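Local atomic coordinates of VP2 (Primate bocaparvovirus 1, PDB entry 7L0Y), a protein that assembles in sixty copies into the T=1 icosahedral capsid, about 26 nm in diameter, of human bocavirus 1. Residues A[50-55]-A[66-71]; A[171-176]-A[298-303]; A[293-298]-A[319-324]. All coordinates share one frame; numbering follows the deposited sequence.

All three contacts are buried in the assembled capsid, and none is a surface patch; each also touches the same neighbouring subunit. Contact 1 is regular beta pairing, held chiefly by backbone hydrogen bonds. Contacts 2 and 3 share V298 and strand 296-300: contact 2 uses the end of that strand and the turn after it, contact 3 its beginning. Their centres are about 19 Å apart. Contact 2 mixes a polar pair with a leucine among polar atoms, whereas contact 3 is almost wholly apolar, proline meeting proline and phenylalanine. Contacts 1 and 2, with centres about 17 Å apart, meet where the P171 ring rests against C66 and V67.

Contact 1: residues A[50-55]-A[66-71]; sequences KTEAIE and CVTTPW
E52 folds its side chain over the adjoining strand, its CB 3.8 Å from C66 SG and its carboxylate meeting T68. The bend at chi2 (85°) turns CD back toward strand 66-69, and E52 OE2 then accepts a hydrogen bond from T68 OG1 at 3.1 Å, through the syn lone pair, the two side chains crossing at about a right angle. A second polar partner, N45 ND2, also bonds T68 OG1, so this threonine hydroxyl links the acid to an amide. K50 lies on the same face; its CB passes T68 OG1 at 3.8 Å, while the long extended chain carries the amino group away from the pair.

On the other face T51 and V67 meet, CG2 of T51 being 3.8 Å from V67 CB. Beta-branched residues suit an extended backbone, and T51 can do two jobs: its methyl packs on valine while OG1 bonds V493 O of a second neighbouring subunit, not the one common to all three contacts. V67 also touches Y169 of strand 161-169.

K50 with T68 and E52 with C66 are hydrogen-bonded pairs, closed for example by K50 N to T68 O (3.1 Å) and C66 N to E52 O (2.8 Å). T51 with V67 between them is a non-hydrogen-bonded pair. With strand directions 149° apart, this is an antiparallel beta hairpin, whose second strand also pairs with strand 161-169.

Contact 2: residues A[171-176]-A[298-303]; sequences PIENEL and VCTNPE
L176 pushes one methyl, CD1, into the turn formed by N301, P302 and E303. There L176 CD1 lies 3.5 Å from P302 CD, an apolar contact with the proline ring. The other branch turns to the backbone, L176 CD2 being 3.4 Å from T300 O. Leucine suits the place because its end is forked: one branch meets the end of the strand at T300, the other the turn after it. L193 of helix 189-195 and F314 add apolar cover.

E173 reaches across in another way. Its CG is anti to the backbone N (chi1 -170°), and the chain stays extended beyond it, which sends the carboxylate to T300. There E173 OE1 lies 2.8 Å from T300 OG1, and OE2 accepts a hydrogen bond from G315 N. A fully stretched glutamate is long enough to reach from the loop 171-176 to the last residue of strand 296-300.

In the jelly-roll fold of parvovirus capsid proteins, long loops join the strands of the barrel. Residues 298-303 belong to the large insertion between strands 215-232 and 424-429, and V298 to T300 pair antiparallel with a strand of a neighbouring subunit, carrying the sheet over the interface.

Two weak bonds tie the turn to itself: N301 ND2 to E303 O, and a long one from E303 N to N301 OD1 (3.5 Å). In E303 the bend at chi2 (-79°) sets CD 3.6 Å from L176 CD1.

Contact 3: residues A[293-298]-A[319-324]; sequences TAPFMV and DPPSGC
A294 and D319 are the closest backbone neighbours here, CA to CA 6.0 Å, and F296 with P321 follow at 7.1 Å. No hydrogen bond joins residues 293-298 to 319-324; P295, P320 and P321 have no backbone N-H to give. The setting is a two-stranded antiparallel sheet, 296-300 with 316-318, in the large loop insertion of the parvovirus jelly roll. F296 still pairs with F318 in it, but beyond F318 the chain leaves the sheet through D319 and a cis peptide before P320. On its other side, the strand beginning at F296 pairs antiparallel with a strand of a neighbouring subunit.

With regular pairing over, side chains make the contact. The rings of P295 and P321 cross at about a right angle, CG of P295 3.6 Å from CG of P321. Proline fits well in such a place, since its compact, rigid ring offers apolar surface where the backbone has turned away from sheet geometry. A294 adds a small methyl, its CB 4.2 Å from D319 CB, where a short side chain lets the two backbones come near.

D319 OD1 passes P295 CD at 4.0 Å, while OD2 forms salt bridges with R285 and with R248 of a neighbouring subunit. The buried acid thus has two positive partners, which would probably lower its pKa and so help it keep a charge even at the pH 2.6 of this structure.

In F296, chi1 of -71° sets CG anti to the carbonyl carbon; A283 and F318 also pack on this side chain. One edge of the ring meets P321, which lies near the ring plane, its CB 3.5 Å from F296 CD2 and 3.6 Å from F296 CE2.

Contact 1: residues A[50-55]-A[66-71]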
loop_
_atom_site.group_PDB
_atom_site.type_symbol
_atom_site.label_atom_id
_atom_site.label_comp_id
_atom_site.label_asym_id
_atom_site.label_seq_id
_atom_site.Cartn_x
_atom_site.Cartn_y
_atom_site.Cartn_z
ATOM N N LYS A 50 94.238 27.871 53.549
ATOM C CA LYS A 50 95.285 28.671 54.153
ATOM C C LYS A 50 95.420 29.954 53.355
ATOM O O LYS A 50 95.045 30.016 52.188
ATOM C CB LYS A 50 96.620 27.925 54.159
ATOM C CG LYS A 50 96.595 26.629 54.918
ATOM C CD LYS A 50 97.870 25.854 54.704
ATOM C CE LYS A 50 97.818 24.527 55.421
ATOM N NZ LYS A 50 99.021 23.700 55.143
ATOM N N THR A 51 95.960 30.983 53.990
ATOM C CA THR A 51 96.388 32.181 53.287
ATOM C C THR A 51 97.889 32.324 53.461
ATOM O O THR A 51 98.470 31.718 54.358
ATOM C CB THR A 51 95.666 33.428 53.786
ATOM O OG1 THR A 51 95.905 33.587 55.184
ATOM C CG2 THR A 51 94.172 33.321 53.538
ATOM N N GLU A 52 98.524 33.057 52.561
ATOM C CA GLU A 52 99.957 33.299 52.638
ATOM C C GLU A 52 100.214 34.716 52.179
ATOM O O GLU A 52 99.638 35.155 51.183
ATOM C CB GLU A 52 100.756 32.321 51.771
ATOM C CG GLU A 52 100.654 30.872 52.195
ATOM C CD GLU A 52 99.436 30.184 51.614
ATOM O OE1 GLU A 52 98.685 30.831 50.859
ATOM O OE2 GLU A 52 99.224 28.996 51.926
ATOM N N ALA A 53 101.070 35.425 52.903
ATOM C CA ALA A 53 101.517 36.755 52.520
ATOM C C ALA A 53 103.035 36.753 52.442
ATOM O O ALA A 53 103.703 36.170 53.302
ATOM C CB ALA A 53 101.026 37.811 53.510
ATOM N N ILE A 54 103.574 37.386 51.398
ATOM C CA ILE A 54 105.022 37.429 51.210
ATOM C C ILE A 54 105.650 38.505 52.084
ATOM O O ILE A 54 106.759 38.333 52.606
ATOM C CB ILE A 54 105.358 37.652 49.725
ATOM C CG1 ILE A 54 104.940 36.447 48.884
ATOM C CG2 ILE A 54 106.834 37.948 49.556
ATOM C CD1 ILE A 54 105.077 36.685 47.401
ATOM N N GLU A 55 104.949 39.623 52.268
ATOM C CA GLU A 55 105.454 40.846 52.890
ATOM C C GLU A 55 106.597 41.474 52.101
ATOM O O GLU A 55 107.423 42.183 52.689
ATOM C CB GLU A 55 105.892 40.631 54.348
ATOM C CG GLU A 55 104.753 40.326 55.327
ATOM C CD GLU A 55 104.454 38.842 55.482
ATOM O OE1 GLU A 55 105.129 38.019 54.838
ATOM O OE2 GLU A 55 103.540 38.498 56.260
ATOM N N CYS A 66 97.968 35.066 48.914
ATOM C CA CYS A 66 97.182 34.043 48.256
ATOM C C CYS A 66 96.507 33.190 49.305
ATOM O O CYS A 66 97.040 32.968 50.388
ATOM C CB CYS A 66 98.032 33.152 47.355
ATOM S SG CYS A 66 99.417 32.375 48.208
ATOM N N VAL A 67 95.326 32.716 48.966
ATOM C CA VAL A 67 94.663 31.664 49.709
ATOM C C VAL A 67 94.708 30.398 48.875
ATOM O O VAL A 67 94.278 30.383 47.717
ATOM C CB VAL A 67 93.237 32.073 50.098
ATOM C CG1 VAL A 67 92.657 32.841 49.009
ATOM C CG2 VAL A 67 92.384 30.841 50.340
ATOM N N THR A 68 95.266 29.349 49.456
ATOM C CA THR A 68 95.359 28.047 48.826
ATOM C C THR A 68 94.264 27.146 49.369
ATOM O O THR A 68 93.879 27.246 50.533
ATOM C CB THR A 68 96.734 27.425 49.063
ATOM O OG1 THR A 68 96.997 27.378 50.467
ATOM C CG2 THR A 68 97.807 28.238 48.387
ATOM N N THR A 69 93.763 26.279 48.520
ATOM C CA THR A 69 92.580 25.506 48.844
ATOM C C THR A 69 92.930 24.027 48.861
ATOM O O THR A 69 93.974 23.626 48.338
ATOM C CB THR A 69 91.471 25.770 47.826
ATOM O OG1 THR A 69 91.849 25.213 46.569
ATOM C CG2 THR A 69 91.277 27.258 47.640
ATOM N N PRO A 70 92.107 23.190 49.490
ATOM C CA PRO A 70 92.284 21.740 49.353
ATOM C C PRO A 70 91.995 21.212 47.959
ATOM O O PRO A 70 92.294 20.048 47.689
ATOM C CB PRO A 70 91.299 21.179 50.381
ATOM C CG PRO A 70 90.283 22.236 50.528
ATOM C CD PRO A 70 91.008 23.522 50.406
ATOM N N TRP A 71 91.396 22.009 47.090
ATOM C CA TRP A 71 90.926 21.606 45.778
ATOM C C TRP A 71 92.032 21.591 44.724
ATOM O O TRP A 71 93.046 22.279 44.824
ATOM C CB TRP A 71 89.820 22.546 45.330
ATOM C CG TRP A 71 88.587 22.400 46.117
ATOM C CD1 TRP A 71 88.285 23.023 47.281
ATOM C CD2 TRP A 71 87.457 21.612 45.776
ATOM N NE1 TRP A 71 87.048 22.650 47.706
ATOM C CE2 TRP A 71 86.509 21.790 46.791
ATOM C CE3 TRP A 71 87.155 20.769 44.714
ATOM C CZ2 TRP A 71 85.283 21.157 46.776
ATOM C CZ3 TRP A 71 85.945 20.139 44.705
ATOM C CH2 TRP A 71 85.024 20.328 45.728
#

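Contact 2: residues A[171-176]-A[298-303]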
loop_
_atom_site.group_PDB
_atom_site.type_symbol
_atom_site.label_atom_id
_atom_site.label_comp_id
_atom_site.label_asym_id
_atom_site.label_seq_id
_atom_site.Cartn_x
_atom_site.Cartn_y
_atom_site.Cartn_z
ATOM N N PRO A 171 93.247 36.983 47.065
ATOM C CA PRO A 171 92.054 37.666 47.578
ATOM C C PRO A 171 92.146 39.179 47.526
ATOM O O PRO A 171 91.118 39.855 47.430
ATOM C CB PRO A 171 91.963 37.144 49.013
ATOM C CG PRO A 171 93.364 36.851 49.380
ATOM C CD PRO A 171 94.062 36.408 48.145
ATOM N N ILE A 172 93.346 39.740 47.600
ATOM C CA ILE A 172 93.507 41.181 47.675
ATOM C C ILE A 172 94.844 41.532 47.055
ATOM O O ILE A 172 95.748 40.699 46.985
ATOM C CB ILE A 172 93.426 41.680 49.135
ATOM C CG1 ILE A 172 93.285 43.196 49.193
ATOM C CG2 ILE A 172 94.669 41.291 49.881
ATOM C CD1 ILE A 172 92.937 43.702 50.552
ATOM N N GLU A 173 94.974 42.772 46.604
ATOM C CA GLU A 173 96.271 43.256 46.159
ATOM C C GLU A 173 97.074 43.621 47.397
ATOM O O GLU A 173 96.701 44.528 48.145
ATOM C CB GLU A 173 96.089 44.446 45.224
ATOM C CG GLU A 173 97.347 44.888 44.512
ATOM C CD GLU A 173 97.074 45.984 43.499
ATOM O OE1 GLU A 173 95.914 46.438 43.421
ATOM O OE2 GLU A 173 98.009 46.386 42.775
ATOM N N ASN A 174 98.184 42.918 47.613
ATOM C CA ASN A 174 98.777 42.877 48.946
ATOM C C ASN A 174 99.512 44.166 49.266
ATOM O O ASN A 174 99.538 44.601 50.421
ATOM C CB ASN A 174 99.718 41.681 49.064
ATOM C CG ASN A 174 100.102 41.381 50.497
ATOM O OD1 ASN A 174 99.318 41.592 51.419
ATOM N ND2 ASN A 174 101.318 40.891 50.690
ATOM N N GLU A 175 100.128 44.787 48.263
ATOM C CA GLU A 175 100.839 46.036 48.507
ATOM C C GLU A 175 99.881 47.130 48.954
ATOM O O GLU A 175 100.272 48.055 49.674
ATOM C CB GLU A 175 101.592 46.456 47.247
ATOM C CG GLU A 175 102.490 47.663 47.412
ATOM C CD GLU A 175 103.691 47.398 48.296
ATOM O OE1 GLU A 175 104.000 46.217 48.550
ATOM O OE2 GLU A 175 104.329 48.376 48.740
ATOM N N LEU A 176 98.615 47.036 48.546
ATOM C CA LEU A 176 97.633 48.028 48.966
ATOM C C LEU A 176 97.306 47.894 50.445
ATOM O O LEU A 176 96.788 48.833 51.057
ATOM C CB LEU A 176 96.366 47.916 48.124
ATOM C CG LEU A 176 96.378 48.764 46.858
ATOM C CD1 LEU A 176 96.750 50.172 47.243
ATOM C CD2 LEU A 176 97.364 48.243 45.861
ATOM N N VAL A 298 100.763 47.733 35.084
ATOM C CA VAL A 298 99.372 48.156 35.173
ATOM C C VAL A 298 98.967 48.083 36.633
ATOM O O VAL A 298 98.723 46.995 37.161
ATOM C CB VAL A 298 98.467 47.266 34.305
ATOM C CG1 VAL A 298 97.014 47.622 34.497
ATOM C CG2 VAL A 298 98.857 47.370 32.844
ATOM N N CYS A 299 98.845 49.238 37.271
ATOM C CA CYS A 299 98.664 49.318 38.710
ATOM C C CYS A 299 97.314 49.933 39.031
ATOM O O CYS A 299 96.765 50.719 38.258
ATOM C CB CYS A 299 99.773 50.146 39.368
ATOM S SG CYS A 299 101.439 49.478 39.185
ATOM N N THR A 300 96.766 49.540 40.177
ATOM C CA THR A 300 95.620 50.217 40.775
ATOM C C THR A 300 96.079 50.653 42.158
ATOM O O THR A 300 96.299 49.817 43.036
ATOM C CB THR A 300 94.391 49.317 40.843
ATOM O OG1 THR A 300 94.676 48.175 41.657
ATOM C CG2 THR A 300 94.005 48.846 39.460
ATOM N N ASN A 301 96.253 51.952 42.345
ATOM C CA ASN A 301 96.557 52.471 43.669
ATOM C C ASN A 301 95.465 53.430 44.111
ATOM O O ASN A 301 95.399 54.560 43.606
ATOM C CB ASN A 301 97.916 53.164 43.681
ATOM C CG ASN A 301 98.384 53.477 45.075
ATOM O OD1 ASN A 301 98.015 52.802 46.030
ATOM N ND2 ASN A 301 99.205 54.500 45.203
ATOM N N PRO A 302 94.601 53.040 45.044
ATOM C CA PRO A 302 93.609 53.992 45.556
ATOM C C PRO A 302 94.198 55.121 46.383
ATOM O O PRO A 302 93.507 56.121 46.603
ATOM C CB PRO A 302 92.688 53.105 46.398
ATOM C CG PRO A 302 92.821 51.764 45.799
ATOM C CD PRO A 302 94.242 51.650 45.365
ATOM N N GLU A 303 95.434 55.012 46.864
ATOM C CA GLU A 303 95.943 56.049 47.752
ATOM C C GLU A 303 97.367 56.459 47.402
ATOM O O GLU A 303 98.270 55.622 47.341
ATOM C CB GLU A 303 95.856 55.605 49.222
ATOM C CG GLU A 303 96.773 54.471 49.655
ATOM C CD GLU A 303 96.265 53.105 49.252
ATOM O OE1 GLU A 303 95.288 53.032 48.479
ATOM O OE2 GLU A 303 96.829 52.100 49.737
#

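Contact 3: residues A[293-298]-A[319-324]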
loop_
_atom_site.group_PDB
_atom_site.type_symbol
_atom_site.label_atom_id
_atom_site.label_comp_id
_atom_site.label_asym_id
_atom_site.label_seq_id
_atom_site.Cartn_x
_atom_site.Cartn_y
_atom_site.Cartn_z
ATOM N N THR A 293 109.231 42.117 35.659
ATOM C CA THR A 293 110.113 42.896 34.806
ATOM C C THR A 293 109.392 43.569 33.651
ATOM O O THR A 293 110.031 44.292 32.886
ATOM C CB THR A 293 111.227 42.002 34.271
ATOM O OG1 THR A 293 110.653 40.967 33.468
ATOM C CG2 THR A 293 111.968 41.364 35.420
ATOM N N ALA A 294 108.091 43.360 33.512
ATOM C CA ALA A 294 107.409 43.746 32.286
ATOM C C ALA A 294 107.610 45.232 32.000
ATOM O O ALA A 294 107.694 46.039 32.930
ATOM C CB ALA A 294 105.922 43.424 32.372
ATOM N N PRO A 295 107.707 45.621 30.730
ATOM C CA PRO A 295 108.001 47.024 30.413
ATOM C C PRO A 295 106.904 47.982 30.820
ATOM O O PRO A 295 107.190 49.142 31.133
ATOM C CB PRO A 295 108.197 46.992 28.892
ATOM C CG PRO A 295 107.420 45.832 28.447
ATOM C CD PRO A 295 107.568 44.805 29.515
ATOM N N PHE A 296 105.655 47.542 30.819
ATOM C CA PHE A 296 104.546 48.333 31.320
ATOM C C PHE A 296 103.978 47.670 32.557
ATOM O O PHE A 296 103.813 46.449 32.596
ATOM C CB PHE A 296 103.460 48.510 30.266
ATOM C CG PHE A 296 103.863 49.402 29.151
ATOM C CD1 PHE A 296 103.769 50.767 29.289
ATOM C CD2 PHE A 296 104.355 48.884 27.975
ATOM C CE1 PHE A 296 104.142 51.596 28.277
ATOM C CE2 PHE A 296 104.734 49.712 26.956
ATOM C CZ PHE A 296 104.627 51.073 27.106
ATOM N N MET A 297 103.684 48.477 33.560
ATOM C CA MET A 297 103.157 47.999 34.823
ATOM C C MET A 297 101.770 48.593 35.001
ATOM O O MET A 297 101.620 49.817 35.054
ATOM C CB MET A 297 104.079 48.397 35.968
ATOM C CG MET A 297 103.797 47.677 37.240
ATOM S SD MET A 297 104.151 45.928 37.037
ATOM C CE MET A 297 105.923 45.976 36.801
ATOM N N VAL A 298 100.763 47.733 35.084
ATOM C CA VAL A 298 99.372 48.156 35.173
ATOM C C VAL A 298 98.967 48.083 36.633
ATOM O O VAL A 298 98.723 46.995 37.161
ATOM C CB VAL A 298 98.467 47.266 34.305
ATOM C CG1 VAL A 298 97.014 47.622 34.497
ATOM C CG2 VAL A 298 98.857 47.370 32.844
ATOM N N ASP A 319 102.503 42.426 29.221
ATOM C CA ASP A 319 103.438 41.895 28.248
ATOM C C ASP A 319 102.765 40.827 27.392
ATOM O O ASP A 319 101.962 40.049 27.902
ATOM C CB ASP A 319 104.652 41.328 28.978
ATOM C CG ASP A 319 105.730 40.859 28.044
ATOM O OD1 ASP A 319 106.346 41.713 27.371
ATOM O OD2 ASP A 319 105.974 39.636 27.989
ATOM N N PRO A 320 103.092 40.769 26.093
ATOM C CA PRO A 320 103.929 41.705 25.337
ATOM C C PRO A 320 103.230 43.027 25.040
ATOM O O PRO A 320 102.043 43.048 24.750
ATOM C CB PRO A 320 104.222 40.941 24.049
ATOM C CG PRO A 320 103.047 40.066 23.873
ATOM C CD PRO A 320 102.600 39.671 25.245
ATOM N N PRO A 321 103.963 44.118 25.145
ATOM C CA PRO A 321 103.373 45.440 24.904
ATOM C C PRO A 321 103.131 45.770 23.438
ATOM O O PRO A 321 102.259 46.579 23.117
ATOM C CB PRO A 321 104.413 46.381 25.510
ATOM C CG PRO A 321 105.686 45.662 25.320
ATOM C CD PRO A 321 105.401 44.202 25.437
ATOM N N SER A 322 103.902 45.147 22.545
ATOM C CA SER A 322 104.082 45.691 21.201
ATOM C C SER A 322 102.829 45.543 20.349
ATOM O O SER A 322 102.684 46.228 19.332
ATOM C CB SER A 322 105.275 45.019 20.523
ATOM O OG SER A 322 105.073 43.630 20.348
ATOM N N GLY A 323 101.920 44.659 20.736
ATOM C CA GLY A 323 100.731 44.453 19.930
ATOM C C GLY A 323 101.093 43.923 18.561
ATOM O O GLY A 323 101.885 42.987 18.418
ATOM N N CYS A 324 100.517 44.528 17.531
ATOM C CA CYS A 324 100.815 44.145 16.160
ATOM C C CYS A 324 102.026 44.865 15.595
ATOM O O CYS A 324 102.344 44.669 14.419
ATOM C CB CYS A 324 99.611 44.417 15.263
ATOM S SG CYS A 324 99.068 46.131 15.306
#